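Long-range contact in decapping nuclease RAI1 (Scheffersomyces stipitis, PDB 5BTO), which removes NAD and methylguanosine caps from RNA, and diphosphate from 5'-triphosphate ends, with a divalent metal, and directly binds and stimulates the exoribonuclease RAT1: residues L134-Y139 with Y360-D365. Numbering follows the deposited sequence.
Sequences LNVLAY and YRVSFD
Two neighbouring antiparallel strands of the large mixed sheet in this PD-(D/E)XK-family nuclease meet here: 134-139 pairs with 360-365, joining segments more than 200 residues apart in the chain. L134 and V362 form one hydrogen-bonded pair, V136 and Y360 the next, with N135 opposite R361 as the non-hydrogen-bonded pair between them. Both bonds of the first pair are nearly straight; L134 N lies 2.8 Å from V362 O. In the second, V136 N approaches Y360 O from above the carbonyl plane, again at 2.8 Å. On the face carrying L134, V136, Y360 and V362, V136 CG2 meets V362 CG2 obliquely at 3.7 Å, while strand 370-375, next in the sheet, touches V362 and Y360 from the flank. N135 and R361 share the other face, where helix 378-388 packs on N135. R361 leaves with CG anti to the backbone N, then bends at chi2 and chi3, bringing CD within 3.4 Å of L134 O and turning its guanidinium side-on to N135, the two planes 36° apart. An alanine at R361 would remove both donors to N135 OD1 and would probably loosen the amide's orientation. D148 OD1 accepts a hydrogen bond from N135 ND2, which fixes the amide flip, so N135 OD1, 1° out of the guanidinium plane, accepts bent hydrogen bonds (about 146°) from R361 NE and NH2, 2.9 Å each.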
loop_
_atom_site.group_PDB
_atom_site.type_symbol
_atom_site.label_atom_id
_atom_site.label_comp_id
_atom_site.label_asym_id
_atom_site.label_seq_id
_atom_site.Cartn_x
_atom_site.Cartn_y
_atom_site.Cartn_z
ATOM N N LEU A 134 4.407 -16.297 7.975
ATOM C CA LEU A 134 4.395 -16.244 9.430
ATOM C C LEU A 134 3.042 -16.631 9.985
ATOM O O LEU A 134 2.007 -16.280 9.420
ATOM C CB LEU A 134 4.739 -14.841 9.913
ATOM C CG LEU A 134 6.030 -14.208 9.386
ATOM C CD1 LEU A 134 6.075 -12.739 9.768
ATOM C CD2 LEU A 134 7.250 -14.961 9.929
ATOM N N ASN A 135 3.052 -17.365 11.092
ATOM C CA ASN A 135 1.823 -17.658 11.824
ATOM C C ASN A 135 1.677 -16.631 12.934
ATOM O O ASN A 135 2.658 -16.288 13.596
ATOM C CB ASN A 135 1.862 -19.059 12.426
ATOM C CG ASN A 135 1.822 -20.145 11.381
ATOM O OD1 ASN A 135 1.233 -19.972 10.314
ATOM N ND2 ASN A 135 2.442 -21.279 11.680
ATOM N N VAL A 136 0.463 -16.129 13.130
ATOM C CA VAL A 136 0.214 -15.124 14.145
ATOM C C VAL A 136 -1.027 -15.502 14.917
ATOM O O VAL A 136 -2.037 -15.883 14.333
ATOM C CB VAL A 136 -0.022 -13.732 13.529
ATOM C CG1 VAL A 136 -0.182 -12.695 14.626
ATOM C CG2 VAL A 136 1.104 -13.361 12.575
ATOM N N LEU A 137 -0.980 -15.394 16.235
ATOM C CA LEU A 137 -2.222 -15.611 16.967
ATOM C C LEU A 137 -2.293 -14.777 18.225
ATOM O O LEU A 137 -1.262 -14.443 18.836
ATOM C CB LEU A 137 -2.431 -17.087 17.268
ATOM C CG LEU A 137 -1.382 -17.728 18.159
ATOM C CD1 LEU A 137 -1.739 -17.479 19.620
ATOM C CD2 LEU A 137 -1.291 -19.199 17.874
ATOM N N ALA A 138 -3.521 -14.435 18.594
ATOM C CA ALA A 138 -3.775 -13.636 19.775
ATOM C C ALA A 138 -4.003 -14.546 20.965
ATOM O O ALA A 138 -4.764 -15.511 20.891
ATOM C CB ALA A 138 -4.997 -12.741 19.555
ATOM N N TYR A 139 -3.334 -14.233 22.064
ATOM C CA TYR A 139 -3.532 -14.957 23.300
ATOM C C TYR A 139 -3.176 -14.038 24.460
ATOM O O TYR A 139 -2.173 -13.323 24.415
ATOM C CB TYR A 139 -2.680 -16.232 23.315
ATOM C CG TYR A 139 -2.794 -17.012 24.602
ATOM C CD1 TYR A 139 -3.904 -17.814 24.853
ATOM C CD2 TYR A 139 -1.794 -16.946 25.563
ATOM C CE1 TYR A 139 -4.015 -18.524 26.044
ATOM C CE2 TYR A 139 -1.896 -17.645 26.747
ATOM C CZ TYR A 139 -3.003 -18.435 26.982
ATOM O OH TYR A 139 -3.097 -19.136 28.166
ATOM N N TYR A 360 -3.889 -16.652 12.389
ATOM C CA TYR A 360 -3.693 -15.972 11.110
ATOM C C TYR A 360 -2.371 -16.355 10.430
ATOM O O TYR A 360 -1.404 -16.773 11.086
ATOM C CB TYR A 360 -3.770 -14.444 11.301
ATOM C CG TYR A 360 -5.148 -13.964 11.696
ATOM C CD1 TYR A 360 -5.573 -13.984 13.026
ATOM C CD2 TYR A 360 -6.044 -13.513 10.732
ATOM C CE1 TYR A 360 -6.871 -13.566 13.373
ATOM C CE2 TYR A 360 -7.315 -13.094 11.072
ATOM C CZ TYR A 360 -7.723 -13.112 12.390
ATOM O OH TYR A 360 -9.011 -12.698 12.691
ATOM N N ARG A 361 -2.359 -16.234 9.104
ATOM C CA ARG A 361 -1.164 -16.427 8.291
ATOM C C ARG A 361 -0.828 -15.118 7.593
ATOM O O ARG A 361 -1.649 -14.565 6.858
ATOM C CB ARG A 361 -1.396 -17.535 7.256
ATOM C CG ARG A 361 -0.358 -17.618 6.134
ATOM C CD ARG A 361 1.023 -18.064 6.653
ATOM N NE ARG A 361 0.936 -19.248 7.509
ATOM C CZ ARG A 361 0.618 -20.469 7.087
ATOM N NH1 ARG A 361 0.341 -20.689 5.808
ATOM N NH2 ARG A 361 0.560 -21.476 7.950
ATOM N N VAL A 362 0.375 -14.610 7.852
ATOM C CA VAL A 362 0.897 -13.447 7.145
ATOM C C VAL A 362 1.825 -13.979 6.067
ATOM O O VAL A 362 2.729 -14.762 6.355
ATOM C CB VAL A 362 1.690 -12.509 8.092
ATOM C CG1 VAL A 362 2.331 -11.361 7.308
ATOM C CG2 VAL A 362 0.789 -11.971 9.185
ATOM N N SER A 363 1.596 -13.578 4.818
ATOM C CA SER A 363 2.371 -14.142 3.723
ATOM C C SER A 363 2.769 -13.088 2.707
ATOM O O SER A 363 1.957 -12.251 2.298
ATOM C CB SER A 363 1.567 -15.249 3.020
ATOM O OG SER A 363 2.312 -15.826 1.962
ATOM N N PHE A 364 4.028 -13.133 2.297
ATOM C CA PHE A 364 4.446 -12.408 1.112
ATOM C C PHE A 364 4.762 -13.404 0.013
ATOM O O PHE A 364 5.592 -14.300 0.192
ATOM C CB PHE A 364 5.663 -11.515 1.373
ATOM C CG PHE A 364 6.224 -10.904 0.114
ATOM C CD1 PHE A 364 5.537 -9.901 -0.541
ATOM C CD2 PHE A 364 7.431 -11.337 -0.414
ATOM C CE1 PHE A 364 6.038 -9.344 -1.714
ATOM C CE2 PHE A 364 7.940 -10.783 -1.572
ATOM C CZ PHE A 364 7.249 -9.782 -2.226
ATOM N N ASP A 365 4.070 -13.247 -1.119
ATOM C CA ASP A 365 4.223 -14.127 -2.274
ATOM C C ASP A 365 5.008 -13.419 -3.378
ATOM O O ASP A 365 4.511 -12.484 -3.999
ATOM C CB ASP A 365 2.843 -14.536 -2.793
ATOM C CG ASP A 365 2.910 -15.347 -4.069
ATOM O OD1 ASP A 365 3.945 -15.993 -4.330
ATOM O OD2 ASP A 365 1.914 -15.347 -4.817
#